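Local coordinates for protein DNA polymerase III subunit beta (Caulobacter crescentus, PDB 5WCE) that probably encircles DNA as a ring-shaped homodimer, tethering DNA polymerases and other proteins to it and making replication processive, at residues A277-V280 / D281-A284; A214-R217 / R218-S222; I12-A15 / A16-A20. All coordinates share one frame; numbering follows the deposited sequence.

How the contacts relate
Along the chain the order is contact 3, contact 2, contact 1, and each falls in a different clamp domain: N-terminal, central and C-terminal. The centres of contacts 3 and 2 are about 19 Å apart, those of 2 and 1 about 32 Å, and those of 3 and 1 about 47 Å; none touches another. Contacts 1 and 2 lie on, or at the end of, a helix that follows a strand (helix 273-284 after 267-272, helix 210-220 after 206-209), while contact 3 spans the junction of strand 9-13 with helix 14-25. In beta clamps such helices line the inside of the ring. Contact 1 alone meets the second subunit, taking part in closing the dimer.

Contact 1. Residues A277-V280 / D281-A284; sequences AKAV and DRVA
Arg282 folds back along helix 273-284 and lays one face of its guanidinium over the carbonyl of Lys278, one turn earlier. Lys278 O stands 3.7 Å above the plane, over the centre of the group, while NH2 of Arg282 lies 3.6 Å from Ala279 N. The bend at chi3 (-71°) turns the chain back onto the preceding turn. The same carbonyl is also the helical acceptor of Arg282 N, at 2.9 Å with an N-H...O angle of 159°, and accepts a further hydrogen bond from a water 2.8 Å from Lys278 O. That water gives a second, longer bond to Asp281 OD2 (3.2 Å), tying the carboxylate to the backbone; with CG anti to N (chi1 -171°), the carboxylate stands where OD2 can take it. Val280 acts through its backbone, O accepting from Ala284 N at 3.0 Å, while its side chain packs on Leu337 and Leu338 of helix 334-343. The polar ends have further partners: Arg282 NE forms a salt bridge with Glu317 of strand 314-320, and at the head-to-tail interface Arg282 NH1 donates to the carbonyl O of Lys87 of the second subunit, whose NZ forms a salt bridge with Asp281 OD1. A guanidinium laid over one carbonyl and anchored by a carboxylate is likely to be held steady, so Arg282 probably offers a steadied N-H donor, and Asp281 a negative charge, to Lys87 of the second subunit.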
loop_
_atom_site.group_PDB
_atom_site.type_symbol
_atom_site.label_atom_id
_atom_site.label_comp_id
_atom_site.label_asym_id
_atom_site.label_seq_id
_atom_site.Cartn_x
_atom_site.Cartn_y
_atom_site.Cartn_z
ATOM N N ALA A 277 -0.380 14.009 -21.750
ATOM C CA ALA A 277 0.009 13.175 -20.652
ATOM C C ALA A 277 -0.584 11.743 -20.791
ATOM O O ALA A 277 0.109 10.758 -20.568
ATOM C CB ALA A 277 -0.421 13.805 -19.332
ATOM N N LYS A 278 -1.854 11.655 -21.193
ATOM C CA LYS A 278 -2.486 10.346 -21.388
ATOM C C LYS A 278 -1.814 9.563 -22.470
ATOM O O LYS A 278 -1.629 8.350 -22.319
ATOM C CB LYS A 278 -3.997 10.466 -21.640
ATOM C CG LYS A 278 -4.724 10.708 -20.335
ATOM C CD LYS A 278 -6.166 11.077 -20.587
ATOM C CE LYS A 278 -6.868 11.309 -19.263
ATOM N NZ LYS A 278 -8.152 11.959 -19.622
ATOM N N ALA A 279 -1.405 10.257 -23.531
ATOM C CA ALA A 279 -0.697 9.623 -24.633
ATOM C C ALA A 279 0.675 9.160 -24.207
ATOM O O ALA A 279 1.027 8.036 -24.504
ATOM C CB ALA A 279 -0.611 10.526 -25.846
ATOM N N VAL A 280 1.456 10.009 -23.538
ATOM C CA VAL A 280 2.743 9.594 -22.998
ATOM C C VAL A 280 2.599 8.362 -22.096
ATOM O O VAL A 280 3.353 7.428 -22.212
ATOM C CB VAL A 280 3.441 10.709 -22.195
ATOM C CG1 VAL A 280 4.734 10.198 -21.557
ATOM C CG2 VAL A 280 3.763 11.895 -23.117
ATOM N N ASP A 281 1.661 8.421 -21.165
ATOM C CA ASP A 281 1.390 7.318 -20.266
ATOM C C ASP A 281 1.016 6.036 -21.025
ATOM O O ASP A 281 1.551 4.955 -20.720
ATOM C CB ASP A 281 0.289 7.755 -19.298
ATOM C CG ASP A 281 0.057 6.768 -18.176
ATOM O OD1 ASP A 281 0.992 6.072 -17.781
ATOM O OD2 ASP A 281 -1.096 6.679 -17.731
ATOM N N ARG A 282 0.165 6.144 -22.045
ATOM C CA ARG A 282 -0.143 5.000 -22.888
ATOM C C ARG A 282 1.070 4.347 -23.531
ATOM O O ARG A 282 1.290 3.130 -23.380
ATOM C CB ARG A 282 -1.118 5.355 -24.014
ATOM C CG ARG A 282 -2.542 5.129 -23.684
ATOM C CD ARG A 282 -3.403 5.242 -24.908
ATOM N NE ARG A 282 -3.480 6.638 -25.338
ATOM C CZ ARG A 282 -4.254 7.578 -24.799
ATOM N NH1 ARG A 282 -5.051 7.312 -23.770
ATOM N NH2 ARG A 282 -4.218 8.808 -25.313
ATOM N N VAL A 283 1.852 5.143 -24.282
ATOM C CA VAL A 283 2.969 4.568 -25.037
ATOM C C VAL A 283 4.046 4.027 -24.103
ATOM O O VAL A 283 4.703 3.049 -24.457
ATOM C CB VAL A 283 3.549 5.530 -26.074
ATOM C CG1 VAL A 283 2.519 5.818 -27.151
ATOM C CG2 VAL A 283 4.058 6.807 -25.463
ATOM N N ALA A 284 4.191 4.611 -22.916
ATOM C CA ALA A 284 5.169 4.131 -21.932
ATOM C C ALA A 284 4.812 2.767 -21.283
ATOM O O ALA A 284 5.682 2.083 -20.762
ATOM C CB ALA A 284 5.376 5.166 -20.841
HETATM O O HOH W 1 -3.054 7.092 -20.247
#

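Contact 2. Residues A214-R217 / R218-S222; sequences AEAR and RLMES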
loop_
_atom_site.group_PDB
_atom_site.type_symbol
_atom_site.label_atom_id
_atom_site.label_comp_id
_atom_site.label_asym_id
_atom_site.label_seq_id
_atom_site.Cartn_x
_atom_site.Cartn_y
_atom_site.Cartn_z
ATOM N N ALA A 214 9.674 16.984 3.868
ATOM C CA ALA A 214 8.600 16.029 3.952
ATOM C C ALA A 214 7.863 16.181 5.285
ATOM O O ALA A 214 6.634 16.260 5.324
ATOM C CB ALA A 214 9.120 14.619 3.785
ATOM N N GLU A 215 8.637 16.287 6.365
ATOM C CA GLU A 215 8.078 16.401 7.694
ATOM C C GLU A 215 7.416 17.750 7.878
ATOM O O GLU A 215 6.319 17.818 8.448
ATOM C CB GLU A 215 9.153 16.136 8.764
ATOM C CG GLU A 215 9.655 14.696 8.770
ATOM C CD GLU A 215 8.511 13.717 8.952
ATOM O OE1 GLU A 215 7.766 13.944 9.903
ATOM O OE2 GLU A 215 8.309 12.800 8.107
ATOM N N ALA A 216 8.046 18.831 7.386
ATOM C CA ALA A 216 7.384 20.142 7.396
ATOM C C ALA A 216 6.064 20.170 6.633
ATOM O O ALA A 216 5.056 20.741 7.096
ATOM C CB ALA A 216 8.327 21.271 6.872
ATOM N N ARG A 217 6.073 19.548 5.461
ATOM C CA ARG A 217 4.893 19.502 4.635
ATOM C C ARG A 217 3.770 18.727 5.351
ATOM O O ARG A 217 2.624 19.142 5.294
ATOM C CB ARG A 217 5.241 18.829 3.281
ATOM C CG ARG A 217 4.050 18.695 2.315
ATOM C CD ARG A 217 3.426 20.040 1.980
ATOM N NE ARG A 217 2.284 19.819 1.127
ATOM C CZ ARG A 217 1.041 19.579 1.525
ATOM N NH1 ARG A 217 0.751 19.511 2.806
ATOM N NH2 ARG A 217 0.065 19.421 0.626
ATOM N N ARG A 218 4.108 17.635 6.032
ATOM C CA ARG A 218 3.116 16.881 6.846
ATOM C C ARG A 218 2.478 17.753 7.929
ATOM O O ARG A 218 1.267 17.855 8.041
ATOM C CB ARG A 218 3.790 15.639 7.445
ATOM C CG ARG A 218 2.818 14.640 8.026
ATOM C CD ARG A 218 3.465 13.486 8.803
ATOM N NE ARG A 218 4.695 12.980 8.182
ATOM C CZ ARG A 218 4.801 12.101 7.166
ATOM N NH1 ARG A 218 3.739 11.533 6.569
ATOM N NH2 ARG A 218 6.015 11.774 6.746
ATOM N N LEU A 219 3.325 18.454 8.683
ATOM C CA LEU A 219 2.835 19.374 9.707
ATOM C C LEU A 219 2.012 20.529 9.171
ATOM O O LEU A 219 1.064 21.026 9.838
ATOM C CB LEU A 219 4.011 19.893 10.555
ATOM C CG LEU A 219 4.670 18.806 11.427
ATOM C CD1 LEU A 219 6.014 19.229 12.024
ATOM C CD2 LEU A 219 3.774 18.339 12.580
ATOM N N MET A 220 2.363 21.004 7.969
ATOM C CA MET A 220 1.536 21.992 7.290
ATOM C C MET A 220 0.107 21.554 7.058
ATOM O O MET A 220 -0.739 22.419 6.981
ATOM C CB MET A 220 2.134 22.369 5.940
ATOM C CG MET A 220 3.241 23.351 6.106
ATOM S SD MET A 220 4.088 23.651 4.557
ATOM C CE MET A 220 5.769 23.652 5.174
ATOM N N GLU A 221 -0.163 20.245 6.953
ATOM C CA GLU A 221 -1.542 19.794 6.736
ATOM C C GLU A 221 -2.461 20.177 7.914
ATOM O O GLU A 221 -3.639 20.408 7.690
ATOM C CB GLU A 221 -1.660 18.318 6.357
ATOM C CG GLU A 221 -2.789 18.077 5.344
ATOM C CD GLU A 221 -2.430 18.482 3.913
ATOM O OE1 GLU A 221 -2.032 17.605 3.131
ATOM O OE2 GLU A 221 -2.518 19.670 3.552
ATOM N N SER A 222 -1.919 20.295 9.134
ATOM C CA SER A 222 -2.691 20.655 10.346
ATOM C C SER A 222 -2.447 22.097 10.830
ATOM O O SER A 222 -2.929 22.455 11.917
ATOM C CB SER A 222 -2.292 19.722 11.495
ATOM O OG SER A 222 -2.357 18.330 11.189
#
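Glu215 overlaps Arg218, the two side chains running side by side in the same direction and joined by a salt bridge. They are three residues apart on helix 210-220 of the central domain, which packs on a beta sheet in the DNA-clamp fold. Arg218 NH2 donates to Glu215 OE2 at 2.9 Å and nearly straight (175°); the oxygen is met on its syn side and lies almost in the guanidinium plane, whereas the donor stands 28° off the carboxylate plane, so the two groups are not coplanar. Both chains are bent to meet, Glu215 at chi2 (-56°) and Arg218 at chi3. On another side of the helix Met220 reaches back over the preceding turn: its CE lies 3.9 Å from Ala216 CB, and its CG 3.3 Å from Ala216 O, the acceptor of Met220 N at 2.8 Å. Phe240 of strand 235-240 and helix 140-148, through Leu143, Ile144 and Ile147, pack on this methionine, so it joins the helix to the sheet and to its partner helix. Arg217 is anchored chiefly through NE, in a salt bridge with Asp148. Its NH1 also approaches Glu221, but those bonds are weak and, as Glu221 has two conformers, doubtful. Back at the salt bridge, Arg218 NE lies 3.6 Å from Glu215 OE1, yet this buried nitrogen has no hydrogen-bonding partner in the model.

Contact 3. Residues I12-A15 / A16-A20; sequences IERA and ALLKA
Ile12 and Leu17 meet with their side chains crossing at about a right angle, so that the contact is made branch against branch. Ile12 CG2 approaches Leu17 CD2 at 3.9 Å, and CD1 comes equally close to Leu17 CA, so that it touches the backbone of the first helical turn. With CG1 of Ile12 anti to its own N (chi1 -177°), that branch runs forward to the helix, where it also meets Ala16 CB at 4.1 Å. If an alanine stood at Ile12, all three branch atoms would be gone, and Leu17 would probably lose one wall of its packing, with its CD2 branch left freer to turn. Arg14 and Leu18 take the other relation: they lie side by side and point the same way, four residues apart. The extended arginine carries its guanidinium level with the leucine's end, and Leu18 CD2 sits over one face of the group, 3.6 Å from Arg14 NH2. This is a strand-to-helix junction of the N-terminal domain in the clamp fold: strand 9-13 ends and helix 14-25 begins with no intervening loop. Glu13 occupies the N-cap position, and its carbonyl accepts from Leu17 N at 2.9 Å (165°), opening the helical bonding; Arg14 O follows, taking Leu18 N at 2.8 Å. The guanidinium of Arg14 is fixed from beyond this turn: NH2 donates to Arg86 O and NE, weakly, to Val85 O, both at the C-terminal end of helix 78-87. Leu18 packs against Tyr82 and Val85 of that same helix, while Leu17 faces Val94 of strand 93-97 and Phe51 of strand 48-54.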
loop_
_atom_site.group_PDB
_atom_site.type_symbol
_atom_site.label_atom_id
_atom_site.label_comp_id
_atom_site.label_asym_id
_atom_site.label_seq_id
_atom_site.Cartn_x
_atom_site.Cartn_y
_atom_site.Cartn_z
ATOM N N ILE A 12 -3.542 13.443 31.263
ATOM C CA ILE A 12 -3.747 14.095 29.982
ATOM C C ILE A 12 -4.834 13.382 29.199
ATOM O O ILE A 12 -4.956 12.138 29.259
ATOM C CB ILE A 12 -2.409 14.180 29.182
ATOM C CG1 ILE A 12 -2.600 14.914 27.869
ATOM C CG2 ILE A 12 -1.801 12.803 28.928
ATOM C CD1 ILE A 12 -1.307 15.229 27.181
ATOM N N GLU A 13 -5.636 14.160 28.467
ATOM C CA GLU A 13 -6.678 13.567 27.634
ATOM C C GLU A 13 -6.058 12.786 26.489
ATOM O O GLU A 13 -5.102 13.231 25.867
ATOM C CB GLU A 13 -7.665 14.628 27.117
ATOM C CG GLU A 13 -8.491 15.183 28.281
ATOM C CD GLU A 13 -9.502 16.258 27.869
ATOM O OE1 GLU A 13 -9.443 16.826 26.740
ATOM O OE2 GLU A 13 -10.365 16.544 28.727
ATOM N N ARG A 14 -6.637 11.616 26.213
ATOM C CA ARG A 14 -6.163 10.734 25.129
ATOM C C ARG A 14 -6.009 11.540 23.824
ATOM O O ARG A 14 -4.976 11.450 23.192
ATOM C CB ARG A 14 -7.094 9.529 24.936
ATOM C CG ARG A 14 -6.770 8.710 23.682
ATOM C CD ARG A 14 -7.818 7.643 23.423
ATOM N NE ARG A 14 -7.538 6.982 22.163
ATOM C CZ ARG A 14 -7.884 7.424 20.962
ATOM N NH1 ARG A 14 -8.563 8.549 20.799
ATOM N NH2 ARG A 14 -7.528 6.733 19.899
ATOM N N ALA A 15 -7.026 12.328 23.450
ATOM C CA ALA A 15 -6.983 13.028 22.173
ATOM C C ALA A 15 -5.808 14.000 22.124
ATOM O O ALA A 15 -5.101 14.056 21.120
ATOM C CB ALA A 15 -8.291 13.733 21.869
ATOM N N ALA A 16 -5.563 14.717 23.224
ATOM C CA ALA A 16 -4.412 15.633 23.291
ATOM C C ALA A 16 -3.070 14.937 23.227
ATOM O O ALA A 16 -2.105 15.399 22.576
ATOM C CB ALA A 16 -4.485 16.475 24.556
ATOM N N LEU A 17 -2.973 13.836 23.950
ATOM C CA LEU A 17 -1.755 13.051 24.003
ATOM C C LEU A 17 -1.473 12.462 22.634
ATOM O O LEU A 17 -0.339 12.516 22.145
ATOM C CB LEU A 17 -1.910 11.915 25.044
ATOM C CG LEU A 17 -0.736 10.968 25.221
ATOM C CD1 LEU A 17 0.569 11.688 25.450
ATOM C CD2 LEU A 17 -1.053 9.993 26.366
ATOM N N LEU A 18 -2.508 11.929 22.014
ATOM C CA LEU A 18 -2.400 11.318 20.697
ATOM C C LEU A 18 -1.996 12.300 19.640
ATOM O O LEU A 18 -1.157 11.974 18.811
ATOM C CB LEU A 18 -3.709 10.643 20.299
ATOM C CG LEU A 18 -3.777 9.804 19.040
ATOM C CD1 LEU A 18 -2.794 8.648 19.115
ATOM C CD2 LEU A 18 -5.188 9.258 18.894
ATOM N N LYS A 19 -2.555 13.507 19.704
ATOM C CA LYS A 19 -2.267 14.556 18.701
ATOM C C LYS A 19 -0.790 14.926 18.731
ATOM O O LYS A 19 -0.105 14.969 17.680
ATOM C CB LYS A 19 -3.181 15.753 18.925
ATOM C CG LYS A 19 -2.920 16.966 18.014
ATOM C CD LYS A 19 -3.990 18.037 18.206
ATOM C CE LYS A 19 -3.439 19.453 18.166
ATOM N NZ LYS A 19 -4.606 20.377 18.004
ATOM N N ALA A 20 -0.277 15.157 19.939
ATOM C CA ALA A 20 1.152 15.445 20.123
ATOM C C ALA A 20 2.105 14.333 19.724
ATOM O O ALA A 20 3.134 14.565 19.032
ATOM C CB ALA A 20 1.419 15.890 21.551
#